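Local structure of beta sliding clamp (Caulobacter crescentus, 5WCE) at residues 151-156 / 188-193; 267-272 / 321-326; 292-297 / 335-340; 302-307 / 314-319; 348-353 / 361-366. The protein probably encircles DNA as a ring-shaped head-to-tail homodimer and tethers DNA polymerases and other proteins to it, making synthesis processive. All coordinates share one frame; numbering follows the deposited sequence.

Contacts 2 to 5 all belong to the C-terminal domain, while contact 1 belongs to the central domain. Contacts 1, 2 and 5 share one eight-stranded antiparallel sheet that spans both domains; contacts 3 and 4 share a four-stranded sheet. Contact 2 ties these sheets together: its strand neighbours contact 5, centres about 10 Å apart, and its Val321 packs on Ile303 of contact 4. Contact 4 adjoins contact 3, centres about 11 Å apart, and carries its sheet into the second subunit. Leu337 and Val340 of contact 3 reach Phe351 and Val362 of contact 5. Contacts 1 and 3, centres about 16 Å apart, meet through the Arg188–Asp339 salt bridge.

Contact 1. Residues 151-156 / 188-193; sequences RFAIST and RLALAE
Phe152 and Ala153, in the loop that follows helix 140-148, pack on Arg188 and Ala190 at the start of a strand in the large antiparallel sheet shared by the central and C-terminal domains. The Phe152 ring offers its edge to the arginine: Arg188 NH1 lies near the ring plane, 3.5 Å from Phe152 CD2, and ring and guanidinium stand 78° apart. Beside the ring, Ala190 CB approaches Phe152 CE1 obliquely at 4.0 Å. Ala153 points at the strand, its CB 3.9 Å from Ala190 CB, while its CA sits 3.8 Å above the guanidinium plane of Arg188, offset toward the rim. The arginine chain bends at chi2 (83°), carrying CD to within 3.9 Å of Ala153 CB.

Further out, two acids fix the rotation of the guanidinium. Asp185 forms a salt bridge with Arg188 NE, and Asp339 of the C-terminal domain forms another with NH1, which brings the neighbouring domain into the contact. The remaining nitrogen, Arg188 NH2, donates to a water at 3.2 Å, and that water is 2.9 Å from Ile154 O.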
# COMPACT_ATOMS: atom_id res chain seq x y z
N ARG A 151 7.11 15.91 13.31
CA ARG A 151 5.68 15.82 12.95
C ARG A 151 5.04 14.49 13.37
O ARG A 151 3.85 14.44 13.62
CB ARG A 151 5.48 16.08 11.46
CG ARG A 151 5.82 14.95 10.58
CD ARG A 151 5.70 15.23 9.11
NE ARG A 151 4.38 15.02 8.60
CZ ARG A 151 4.09 14.64 7.34
NH1 ARG A 151 5.04 14.43 6.42
NH2 ARG A 151 2.83 14.47 7.03
N PHE A 152 5.86 13.46 13.54
CA PHE A 152 5.40 12.16 14.02
C PHE A 152 4.72 12.27 15.37
O PHE A 152 3.86 11.47 15.68
CB PHE A 152 6.57 11.15 14.07
CG PHE A 152 7.50 11.37 15.24
CD1 PHE A 152 8.58 12.25 15.15
CD2 PHE A 152 7.26 10.76 16.47
CE1 PHE A 152 9.42 12.50 16.25
CE2 PHE A 152 8.09 10.99 17.56
CZ PHE A 152 9.17 11.83 17.44
N ALA A 153 5.07 13.28 16.18
CA ALA A 153 4.49 13.42 17.49
C ALA A 153 3.20 14.24 17.55
O ALA A 153 2.62 14.39 18.64
CB ALA A 153 5.50 14.03 18.43
N ILE A 154 2.74 14.76 16.41
CA ILE A 154 1.49 15.53 16.40
C ILE A 154 0.36 14.54 16.50
O ILE A 154 0.41 13.50 15.85
CB ILE A 154 1.31 16.34 15.07
CG1 ILE A 154 2.43 17.39 14.91
CG2 ILE A 154 -0.09 16.97 15.00
CD1 ILE A 154 2.45 18.02 13.52
N SER A 155 -0.67 14.88 17.26
CA SER A 155 -1.81 13.96 17.37
C SER A 155 -2.51 13.82 16.02
O SER A 155 -2.61 14.81 15.26
CB SER A 155 -2.81 14.40 18.41
OG SER A 155 -4.01 13.66 18.21
N THR A 156 -2.97 12.61 15.73
CA THR A 156 -3.70 12.33 14.50
C THR A 156 -5.24 12.45 14.67
O THR A 156 -5.98 12.16 13.75
CB THR A 156 -3.38 10.91 14.01
OG1 THR A 156 -3.69 10.01 15.05
CG2 THR A 156 -1.92 10.74 13.66
N ARG A 188 3.87 11.91 24.28
CA ARG A 188 5.27 12.13 24.02
C ARG A 188 5.41 13.49 23.32
O ARG A 188 4.40 14.07 22.91
CB ARG A 188 5.85 11.02 23.17
CG ARG A 188 4.90 10.33 22.16
CD ARG A 188 4.81 11.12 20.89
NE ARG A 188 3.93 10.50 19.88
CZ ARG A 188 4.31 9.60 19.00
NH1 ARG A 188 5.54 9.09 19.01
NH2 ARG A 188 3.40 9.15 18.13
N LEU A 189 6.63 13.97 23.24
CA LEU A 189 6.91 15.28 22.71
C LEU A 189 8.15 15.24 21.82
O LEU A 189 9.16 14.49 22.06
CB LEU A 189 7.04 16.28 23.85
CG LEU A 189 7.35 17.75 23.49
CD1 LEU A 189 6.69 18.72 24.45
CD2 LEU A 189 8.88 18.00 23.43
N ALA A 190 8.12 16.12 20.83
CA ALA A 190 9.27 16.32 19.94
C ALA A 190 9.53 17.79 19.76
O ALA A 190 8.57 18.59 19.63
CB ALA A 190 9.03 15.68 18.61
N LEU A 191 10.80 18.17 19.80
CA LEU A 191 11.22 19.54 19.70
C LEU A 191 12.40 19.60 18.71
O LEU A 191 13.34 18.76 18.80
CB LEU A 191 11.60 20.08 21.08
CG LEU A 191 12.15 21.51 21.19
CD1 LEU A 191 12.00 22.06 22.59
CD2 LEU A 191 13.59 21.69 20.74
N ALA A 192 12.35 20.56 17.78
CA ALA A 192 13.46 20.82 16.88
C ALA A 192 13.59 22.31 16.66
O ALA A 192 12.58 23.04 16.64
CB ALA A 192 13.30 20.09 15.58
N GLU A 193 14.82 22.78 16.54
CA GLU A 193 15.03 24.20 16.39
C GLU A 193 16.23 24.50 15.51
O GLU A 193 17.08 23.64 15.26
CB GLU A 193 15.15 24.87 17.75
CG GLU A 193 16.45 24.54 18.48
CD GLU A 193 16.45 24.83 19.95
OE1 GLU A 193 15.46 25.42 20.43
OE2 GLU A 193 17.49 24.50 20.60
O HOH W 1 1.01 10.99 17.16

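Contact 2. Residues 267-272 / 321-326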
# COMPACT_ATOMS: atom_id res chain seq x y z
N LYS A 267 20.04 10.62 36.02
CA LYS A 267 20.44 9.24 35.66
C LYS A 267 20.66 9.23 34.13
O LYS A 267 19.69 9.15 33.35
CB LYS A 267 19.41 8.21 36.06
CG LYS A 267 19.18 8.12 37.55
CD LYS A 267 18.10 7.11 37.86
CE LYS A 267 18.00 6.82 39.36
NZ LYS A 267 17.35 7.99 39.99
N ILE A 268 21.92 9.35 33.73
CA ILE A 268 22.24 9.52 32.33
C ILE A 268 22.80 8.23 31.82
O ILE A 268 23.67 7.67 32.44
CB ILE A 268 23.21 10.69 32.12
CG1 ILE A 268 22.54 11.97 32.69
CG2 ILE A 268 23.57 10.81 30.64
CD1 ILE A 268 23.36 13.22 32.62
N LEU A 269 22.31 7.81 30.66
CA LEU A 269 22.68 6.57 30.05
C LEU A 269 22.90 6.80 28.54
O LEU A 269 22.10 7.46 27.91
CB LEU A 269 21.47 5.65 30.31
CG LEU A 269 21.34 4.25 29.80
CD1 LEU A 269 20.33 3.55 30.71
CD2 LEU A 269 20.99 4.23 28.30
N THR A 270 23.95 6.23 27.99
CA THR A 270 24.21 6.29 26.55
C THR A 270 24.23 4.88 25.98
O THR A 270 24.70 3.90 26.62
CB THR A 270 25.54 7.01 26.24
OG1 THR A 270 25.53 8.32 26.82
CG2 THR A 270 25.68 7.22 24.75
N LEU A 271 23.71 4.75 24.77
CA LEU A 271 23.64 3.45 24.15
C LEU A 271 23.82 3.53 22.62
O LEU A 271 23.70 4.61 21.98
CB LEU A 271 22.36 2.76 24.57
CG LEU A 271 20.99 3.43 24.31
CD1 LEU A 271 20.65 3.50 22.80
CD2 LEU A 271 19.87 2.72 25.03
N ASP A 272 24.07 2.35 22.06
CA ASP A 272 24.10 2.14 20.61
C ASP A 272 22.66 2.12 20.11
O ASP A 272 21.92 1.15 20.33
CB ASP A 272 24.84 0.83 20.30
CG ASP A 272 24.93 0.53 18.84
OD1 ASP A 272 24.05 0.80 18.05
OD2 ASP A 272 25.90 -0.12 18.47
N VAL A 321 24.74 -1.28 27.80
CA VAL A 321 24.65 0.19 27.71
C VAL A 321 25.70 0.78 28.64
O VAL A 321 26.26 0.08 29.47
CB VAL A 321 23.25 0.76 28.04
CG1 VAL A 321 22.17 0.14 27.16
CG2 VAL A 321 22.94 0.60 29.54
N ASP A 322 25.96 2.08 28.44
CA ASP A 322 26.85 2.84 29.28
C ASP A 322 26.05 3.55 30.38
O ASP A 322 25.44 4.65 30.14
CB ASP A 322 27.58 3.86 28.41
CG ASP A 322 28.78 4.49 29.08
OD1 ASP A 322 29.14 4.12 30.19
OD2 ASP A 322 29.48 5.27 28.42
N TYR A 323 26.10 2.98 31.59
CA TYR A 323 25.40 3.49 32.77
C TYR A 323 26.02 2.98 34.07
O TYR A 323 26.30 1.80 34.15
CB TYR A 323 23.92 3.08 32.70
CG TYR A 323 23.08 3.51 33.85
CD1 TYR A 323 22.80 4.85 34.05
CD2 TYR A 323 22.54 2.59 34.77
CE1 TYR A 323 22.02 5.28 35.11
CE2 TYR A 323 21.78 3.02 35.85
CZ TYR A 323 21.48 4.36 36.01
OH TYR A 323 20.70 4.84 37.06
N ASP A 324 26.14 3.81 35.10
CA ASP A 324 26.62 3.31 36.39
C ASP A 324 25.88 3.87 37.58
O ASP A 324 26.46 4.00 38.70
CB ASP A 324 28.14 3.58 36.55
CG ASP A 324 28.82 2.64 37.59
OD1 ASP A 324 28.33 1.52 37.86
OD2 ASP A 324 29.87 3.01 38.13
N GLY A 325 24.62 4.18 37.40
CA GLY A 325 23.80 4.65 38.52
C GLY A 325 23.01 3.56 39.21
O GLY A 325 23.29 2.35 39.07
N GLU A 326 21.99 4.01 39.93
CA GLU A 326 21.11 3.15 40.67
C GLU A 326 20.27 2.34 39.66
O GLU A 326 19.93 2.85 38.62
CB GLU A 326 20.19 4.03 41.53
CG GLU A 326 19.31 3.26 42.47
CD GLU A 326 18.34 4.12 43.26
OE1 GLU A 326 18.49 5.36 43.25
OE2 GLU A 326 17.45 3.48 43.90
O HOH W 2 25.76 6.59 34.83
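Tyr323 lies across the end of strand 267-272 and meets Lys267, Ile268 and Leu269 in turn. Its CG is anti to the backbone N (chi1 179°), and the ring edge faces the strand: Ile268 O is near the ring plane, 3.4 Å from Tyr323 CD1. Leu269 crosses the tyrosine at about a right angle, with Leu269 CB 4.0 Å from Tyr323 CD1. Gly325 N lies over the centre of one ring face, 3.3 Å above its plane, and Tyr323 OH donates to Glu326 O at 2.6 Å, in the carbonyl plane and on a lone pair.

The aliphatic part of Lys267 passes the phenol obliquely, CD 3.5 Å from Tyr323 OH. Its NZ is hydrogen-bonded to Ala354 O, and the carboxylate of Glu326 is too distant for a salt bridge. An alanine in place of Tyr323 would probably leave Glu326 O without its hydroxyl partner and open a gap beside the Lys267 methylenes.

Val321 carries the other end. Its CG1 rests 3.7 Å from Leu271 CB, the two side chains lying side by side and pointing the same way, while CG2 turns to Leu269 CG. Between Val321 and Tyr323, Thr270 and Asp322 exchange two backbone hydrogen bonds, Thr270 N to Asp322 O (3.1 Å) and Asp322 N to Thr270 O (2.9 Å). The result is an isolated antiparallel bridge, by which the loop joining strands 314-320 and 328-333 of the four-stranded sheet is fastened to the outermost strand of the eight-stranded sheet in the C-terminal domain.

Contact 3. Residues 292-297 / 335-340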
# COMPACT_ATOMS: atom_id res chain seq x y z
N ARG A 292 1.62 -1.54 22.43
CA ARG A 292 2.57 -2.53 22.93
C ARG A 292 3.46 -1.76 23.91
O ARG A 292 4.10 -0.86 23.50
CB ARG A 292 3.50 -3.09 21.81
CG ARG A 292 2.85 -3.76 20.60
CD ARG A 292 2.83 -2.86 19.37
NE ARG A 292 4.05 -2.86 18.56
CZ ARG A 292 4.88 -1.83 18.50
NH1 ARG A 292 4.61 -0.78 19.22
NH2 ARG A 292 5.96 -1.84 17.75
N SER A 293 3.49 -2.16 25.17
CA SER A 293 4.44 -1.58 26.13
C SER A 293 5.70 -2.46 26.29
O SER A 293 5.61 -3.69 26.26
CB SER A 293 3.78 -1.47 27.47
OG SER A 293 2.70 -0.55 27.35
N VAL A 294 6.84 -1.82 26.58
CA VAL A 294 8.09 -2.52 26.84
C VAL A 294 8.64 -2.05 28.20
O VAL A 294 8.66 -0.85 28.49
CB VAL A 294 9.09 -2.32 25.70
CG1 VAL A 294 9.39 -0.88 25.42
CG2 VAL A 294 10.41 -3.05 25.95
N LYS A 295 9.06 -3.03 29.01
CA LYS A 295 9.76 -2.76 30.26
C LYS A 295 11.28 -2.70 30.06
O LYS A 295 11.84 -3.58 29.44
CB LYS A 295 9.43 -3.85 31.29
CG LYS A 295 10.10 -3.63 32.65
CD LYS A 295 9.56 -4.74 33.57
CE LYS A 295 10.21 -4.83 34.91
NZ LYS A 295 9.63 -6.08 35.52
N LEU A 296 11.92 -1.66 30.60
CA LEU A 296 13.37 -1.46 30.57
C LEU A 296 13.82 -1.62 32.02
O LEU A 296 13.48 -0.78 32.88
CB LEU A 296 13.75 -0.06 30.09
CG LEU A 296 13.71 0.33 28.61
CD1 LEU A 296 12.33 0.08 28.03
CD2 LEU A 296 14.16 1.76 28.38
N ALA A 297 14.51 -2.73 32.31
CA ALA A 297 15.12 -2.94 33.60
C ALA A 297 16.58 -2.47 33.47
O ALA A 297 17.40 -3.11 32.81
CB ALA A 297 15.01 -4.40 34.02
N ARG A 335 6.21 1.69 20.38
CA ARG A 335 6.17 2.49 19.17
C ARG A 335 6.75 3.90 19.41
O ARG A 335 7.55 4.42 18.63
CB ARG A 335 4.72 2.59 18.58
CG ARG A 335 4.60 3.44 17.30
CD ARG A 335 5.66 3.13 16.25
NE ARG A 335 5.74 1.69 15.94
CZ ARG A 335 6.76 1.05 15.34
NH1 ARG A 335 7.86 1.70 14.96
NH2 ARG A 335 6.68 -0.28 15.14
N TYR A 336 6.37 4.51 20.54
CA TYR A 336 6.88 5.83 20.87
C TYR A 336 8.41 5.81 21.05
O TYR A 336 9.11 6.74 20.61
CB TYR A 336 6.16 6.41 22.12
CG TYR A 336 4.66 6.58 21.99
CD1 TYR A 336 4.01 6.57 20.73
CD2 TYR A 336 3.87 6.69 23.12
CE1 TYR A 336 2.65 6.69 20.63
CE2 TYR A 336 2.49 6.82 23.01
CZ TYR A 336 1.90 6.82 21.75
OH TYR A 336 0.54 6.93 21.68
N LEU A 337 8.93 4.76 21.68
CA LEU A 337 10.37 4.63 21.84
C LEU A 337 11.06 4.44 20.50
O LEU A 337 12.05 5.10 20.18
CB LEU A 337 10.64 3.46 22.77
CG LEU A 337 12.03 3.04 23.13
CD1 LEU A 337 12.82 4.24 23.66
CD2 LEU A 337 11.97 1.90 24.16
N LEU A 338 10.53 3.56 19.68
CA LEU A 338 11.07 3.35 18.32
C LEU A 338 10.99 4.60 17.50
O LEU A 338 11.89 4.88 16.72
CB LEU A 338 10.38 2.17 17.65
CG LEU A 338 10.77 0.84 18.26
CD1 LEU A 338 9.84 -0.21 17.70
CD2 LEU A 338 12.24 0.51 18.00
N ASP A 339 9.94 5.39 17.66
CA ASP A 339 9.82 6.67 16.94
C ASP A 339 10.98 7.61 17.25
O ASP A 339 11.61 8.21 16.37
CB ASP A 339 8.49 7.35 17.28
CG ASP A 339 7.28 6.74 16.56
OD1 ASP A 339 7.43 5.93 15.62
OD2 ASP A 339 6.18 7.03 17.05
N VAL A 340 11.32 7.70 18.53
CA VAL A 340 12.48 8.48 18.94
C VAL A 340 13.77 7.92 18.39
O VAL A 340 14.57 8.69 17.84
CB VAL A 340 12.54 8.62 20.49
CG1 VAL A 340 13.85 9.30 20.88
CG2 VAL A 340 11.36 9.41 20.95
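Arg335, in the first turn of helix 334-343, runs side by side with Arg292, both side chains pointing the same way and their guanidinium planes 16° apart. Each NH2 approaches the other group obliquely, and both chains are bent at chi2 and chi3. Arg292 was modelled in two conformers. In one of them its NH2 comes 3.1 Å from Arg335 NH2, but this meeting of two like charges and two donors is not a bond and, resting on one of two alternatives, is doubtful.

Leu337, one residue past Tyr336, makes the apolar part of the contact. Its CG is anti to the backbone N (chi1 179°), and the branch CD2 reaches the strand, 4.0 Å from Val294 CG1 and 4.3 Å from Leu296 CD1. Leu337 and Val294 cross at about a right angle. This is helix-on-sheet packing in the C-terminal domain: helix 334-343 lies over strand 293-299 of the four-stranded sheet, and Leu337 also touches Phe276 and Val280 of helix 273-284 and Leu374 of the larger sheet.

Leu338 adds a smaller touch, its CD1 near the plane of the Arg292 guanidinium and at its edge, again for that one conformer. Asp339 continues the helix, its N donating to Arg335 O at 2.8 Å, and its side chain packs on Phe152 of the central domain.

Contact 4. Residues 302-307 / 314-319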
# COMPACT_ATOMS: atom_id res chain seq x y z
N ARG A 302 23.71 -2.30 31.62
CA ARG A 302 22.72 -3.13 30.92
C ARG A 302 21.30 -2.64 31.04
O ARG A 302 20.85 -2.15 32.08
CB ARG A 302 22.86 -4.59 31.45
CG ARG A 302 21.80 -5.56 31.06
CD ARG A 302 22.05 -6.96 31.62
NE ARG A 302 23.30 -7.52 31.14
CZ ARG A 302 23.82 -8.67 31.58
NH1 ARG A 302 23.18 -9.39 32.48
NH2 ARG A 302 24.97 -9.10 31.07
N ILE A 303 20.56 -2.82 29.94
CA ILE A 303 19.11 -2.74 29.97
C ILE A 303 18.59 -4.09 29.59
O ILE A 303 18.97 -4.62 28.53
CB ILE A 303 18.56 -1.68 29.01
CG1 ILE A 303 19.06 -0.32 29.40
CG2 ILE A 303 17.01 -1.71 29.04
CD1 ILE A 303 18.58 0.79 28.51
N THR A 304 17.72 -4.65 30.43
CA THR A 304 17.00 -5.88 30.06
C THR A 304 15.60 -5.44 29.60
O THR A 304 14.88 -4.80 30.36
CB THR A 304 16.97 -6.84 31.25
OG1 THR A 304 18.31 -7.21 31.52
CG2 THR A 304 16.20 -8.12 30.95
N LEU A 305 15.26 -5.74 28.36
CA LEU A 305 13.97 -5.40 27.79
C LEU A 305 13.02 -6.56 27.93
O LEU A 305 13.36 -7.69 27.56
CB LEU A 305 14.12 -5.05 26.29
CG LEU A 305 15.00 -3.86 25.96
CD1 LEU A 305 15.32 -3.90 24.45
CD2 LEU A 305 14.31 -2.57 26.41
N THR A 306 11.79 -6.29 28.42
CA THR A 306 10.72 -7.31 28.44
C THR A 306 9.42 -6.79 27.80
O THR A 306 8.99 -5.69 28.11
CB THR A 306 10.46 -7.79 29.86
OG1 THR A 306 11.66 -8.29 30.41
CG2 THR A 306 9.42 -8.87 29.89
N VAL A 307 8.81 -7.59 26.92
CA VAL A 307 7.46 -7.36 26.38
C VAL A 307 6.65 -8.62 26.64
O VAL A 307 7.19 -9.74 26.63
CB VAL A 307 7.46 -7.03 24.87
CG1 VAL A 307 6.04 -6.86 24.25
CG2 VAL A 307 8.20 -5.76 24.59
N GLN A 314 5.85 -14.10 26.08
CA GLN A 314 6.90 -13.23 26.63
C GLN A 314 8.11 -13.10 25.67
O GLN A 314 8.45 -14.07 24.98
CB GLN A 314 7.41 -13.85 27.92
CG GLN A 314 8.41 -13.01 28.65
CD GLN A 314 9.03 -13.74 29.85
OE1 GLN A 314 8.30 -14.28 30.67
NE2 GLN A 314 10.37 -13.75 29.96
N ALA A 315 8.76 -11.93 25.67
CA ALA A 315 10.03 -11.71 24.98
C ALA A 315 10.98 -10.90 25.81
O ALA A 315 10.59 -9.80 26.28
CB ALA A 315 9.79 -11.01 23.67
N VAL A 316 12.20 -11.40 26.00
CA VAL A 316 13.26 -10.70 26.71
C VAL A 316 14.52 -10.55 25.88
O VAL A 316 14.96 -11.54 25.25
CB VAL A 316 13.61 -11.47 27.97
CG1 VAL A 316 14.62 -10.76 28.84
CG2 VAL A 316 12.34 -11.68 28.76
N GLU A 317 15.16 -9.38 25.97
CA GLU A 317 16.50 -9.18 25.40
C GLU A 317 17.36 -8.28 26.26
O GLU A 317 16.87 -7.23 26.72
CB GLU A 317 16.43 -8.66 23.95
CG GLU A 317 17.78 -8.45 23.30
CD GLU A 317 17.74 -8.41 21.80
OE1 GLU A 317 16.68 -8.69 21.20
OE2 GLU A 317 18.80 -8.12 21.19
N GLU A 318 18.62 -8.69 26.47
CA GLU A 318 19.60 -7.83 27.19
C GLU A 318 20.41 -7.03 26.18
O GLU A 318 20.83 -7.55 25.14
CB GLU A 318 20.53 -8.63 28.05
CG GLU A 318 19.81 -9.55 29.01
CD GLU A 318 20.73 -10.50 29.77
OE1 GLU A 318 21.90 -10.68 29.37
OE2 GLU A 318 20.25 -11.07 30.77
N VAL A 319 20.59 -5.75 26.48
CA VAL A 319 21.40 -4.83 25.67
C VAL A 319 22.42 -4.17 26.59
O VAL A 319 22.06 -3.62 27.64
CB VAL A 319 20.55 -3.75 24.99
CG1 VAL A 319 21.46 -2.83 24.17
CG2 VAL A 319 19.48 -4.39 24.10
O HOH W 3 18.82 -9.65 32.46
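Leu305 and Val319 meet on the buried face of two paired strands, with Leu305 CD1 4.2 Å from Val319 CG2 and Ala279 of helix 273-284 covering both. Ile303, Val307 and Ala315 point to the same side, as does Glu317, whose carboxylate leads away to a salt bridge with Arg282. Six backbone hydrogen bonds join Ile303 with Val319, Leu305 with Glu317 and Val307 with Ala315.

The strands form a β hairpin whose second arm, 314-320, is the outermost strand of its sheet within the chain. Residues Gln314 to Glu317 pair antiparallel with a strand of the second subunit, so the sheet runs on through the dimer interface.

The other face, bearing Thr304, Thr306, Val316 and Glu318, is partly exposed and holds water. Thr304 CG2 touches Val316 CG1 at 3.7 Å, and a water lies between Thr304 OG1 (2.7 Å) and Glu318 OE2 (2.6 Å), donating to the latter. Arg302 bends at chi3 (-61°), and its guanidinium stacks on the carboxylate of Glu318, planes 21° apart. Glu318 OE1 sits 3.5 Å above the guanidinium centre, where no N-H points at it: a long salt bridge of charges alone. The same OE1 has a stronger partner in Arg111 of the second subunit.

Contact 5. Residues 348-353 / 361-366; sequences QAEFRF and LVVDPV
Strand segments 348-353 and 361-364 run antiparallel, their local axes 4.8 Å apart at an angle of 154°, with paired backbone hydrogen bonds between Glu350 and Val363 and between Arg352 and Leu361. Phe351 and Val362, the non-hydrogen-bonded pair between them, turn to the buried face of this β hairpin. Val362 CG1 stands over the centre of the Phe351 ring, 4.2 Å from its centroid and 9° off the normal, a CH-pi contact; Val362 CG2 lies 3.7 Å from Phe351 CE2. Leu337 and Val340 of helix 334-343 pack on this pair.

On the opposite face Glu350 stretches alongside Val363, whose CG2 is 3.7 Å from Glu350 CB. Arg352 grips the carboxylate side-on, NE (2.6 Å) and NH2 (2.7 Å) both donating to Glu350 OE2, nearly in the guanidinium plane. Its NH2 also nears Val363 CG2. A leucine in place of Glu350 would probably leave Arg352 without its charged mate and its guanidinium freer to turn.

At the open end of the hairpin, Pro365 CD touches Gln348 O at 3.4 Å, and one water donates to both Gln348 O and Asp364 OD1. The same OD1 accepts from Val366 N, an Asx turn, while OD2 accepts from Ala345 N. With two arginine donors converging on one carboxylate oxygen, Glu350 is likely to stay ionised, and the ion pair lies beside Val363 CG2.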
# COMPACT_ATOMS: atom_id res chain seq x y z
N GLN A 348 24.91 6.91 18.51
CA GLN A 348 24.46 6.88 19.90
C GLN A 348 23.19 7.66 20.18
O GLN A 348 22.87 8.63 19.52
CB GLN A 348 25.53 7.39 20.85
CG GLN A 348 26.90 6.81 20.60
CD GLN A 348 27.68 6.59 21.88
OE1 GLN A 348 28.32 7.53 22.43
NE2 GLN A 348 27.65 5.33 22.36
N ALA A 349 22.48 7.22 21.21
CA ALA A 349 21.41 8.00 21.78
C ALA A 349 21.73 8.13 23.26
O ALA A 349 22.29 7.22 23.87
CB ALA A 349 20.06 7.38 21.55
N GLU A 350 21.38 9.27 23.80
CA GLU A 350 21.53 9.55 25.23
C GLU A 350 20.17 9.73 25.85
O GLU A 350 19.36 10.60 25.40
CB GLU A 350 22.39 10.80 25.48
CG GLU A 350 22.56 11.19 26.93
CD GLU A 350 23.40 12.46 27.11
OE1 GLU A 350 24.36 12.62 26.39
OE2 GLU A 350 23.07 13.34 27.94
N PHE A 351 19.94 8.98 26.93
CA PHE A 351 18.71 9.05 27.69
C PHE A 351 19.01 9.63 29.06
O PHE A 351 20.03 9.25 29.71
CB PHE A 351 18.13 7.65 27.91
CG PHE A 351 17.54 7.04 26.70
CD1 PHE A 351 18.38 6.60 25.63
CD2 PHE A 351 16.18 6.83 26.60
CE1 PHE A 351 17.82 5.99 24.51
CE2 PHE A 351 15.64 6.23 25.48
CZ PHE A 351 16.46 5.86 24.42
N ARG A 352 18.14 10.52 29.51
CA ARG A 352 18.22 11.09 30.87
C ARG A 352 16.94 10.80 31.65
O ARG A 352 15.86 11.28 31.32
CB ARG A 352 18.50 12.59 30.83
CG ARG A 352 19.69 12.90 29.94
CD ARG A 352 20.15 14.34 30.11
NE ARG A 352 21.22 14.63 29.16
CZ ARG A 352 21.63 15.85 28.82
NH1 ARG A 352 21.07 16.94 29.36
NH2 ARG A 352 22.62 16.01 27.95
N PHE A 353 17.09 10.04 32.73
CA PHE A 353 15.98 9.60 33.54
C PHE A 353 16.02 10.26 34.91
O PHE A 353 17.09 10.67 35.38
CB PHE A 353 16.06 8.07 33.80
CG PHE A 353 16.11 7.20 32.57
CD1 PHE A 353 17.31 6.86 31.98
CD2 PHE A 353 14.94 6.66 32.05
CE1 PHE A 353 17.36 6.02 30.87
CE2 PHE A 353 15.01 5.81 30.93
CZ PHE A 353 16.19 5.48 30.35
N LEU A 361 14.04 12.32 29.05
CA LEU A 361 14.60 13.13 27.96
C LEU A 361 15.47 12.23 27.13
O LEU A 361 16.24 11.41 27.67
CB LEU A 361 15.46 14.27 28.53
CG LEU A 361 16.02 15.29 27.57
CD1 LEU A 361 14.84 16.05 27.01
CD2 LEU A 361 16.95 16.30 28.23
N VAL A 362 15.37 12.36 25.81
CA VAL A 362 16.30 11.70 24.91
C VAL A 362 16.96 12.79 24.08
O VAL A 362 16.25 13.67 23.49
CB VAL A 362 15.59 10.71 23.98
CG1 VAL A 362 16.61 9.91 23.19
CG2 VAL A 362 14.70 9.78 24.81
N VAL A 363 18.27 12.78 24.06
CA VAL A 363 19.03 13.76 23.29
C VAL A 363 19.90 13.05 22.27
O VAL A 363 20.25 11.88 22.42
CB VAL A 363 19.85 14.75 24.13
CG1 VAL A 363 18.95 15.63 25.03
CG2 VAL A 363 20.88 14.10 24.94
N ASP A 364 20.22 13.78 21.21
CA ASP A 364 20.95 13.27 20.07
C ASP A 364 22.33 13.91 20.12
O ASP A 364 22.46 15.12 19.85
CB ASP A 364 20.27 13.64 18.76
CG ASP A 364 20.96 13.01 17.57
OD1 ASP A 364 22.18 12.66 17.68
OD2 ASP A 364 20.32 12.90 16.50
N PRO A 365 23.39 13.11 20.41
CA PRO A 365 24.74 13.73 20.49
C PRO A 365 25.25 14.42 19.21
O PRO A 365 26.17 15.23 19.31
CB PRO A 365 25.65 12.56 20.90
CG PRO A 365 24.72 11.56 21.55
CD PRO A 365 23.42 11.69 20.80
N VAL A 366 24.71 14.12 18.05
CA VAL A 366 25.15 14.79 16.84
C VAL A 366 24.18 15.89 16.38
O VAL A 366 24.41 16.47 15.34
CB VAL A 366 25.42 13.80 15.68
CG1 VAL A 366 26.43 12.74 16.10
CG2 VAL A 366 24.17 13.19 15.12
O HOH W 4 23.50 10.36 17.38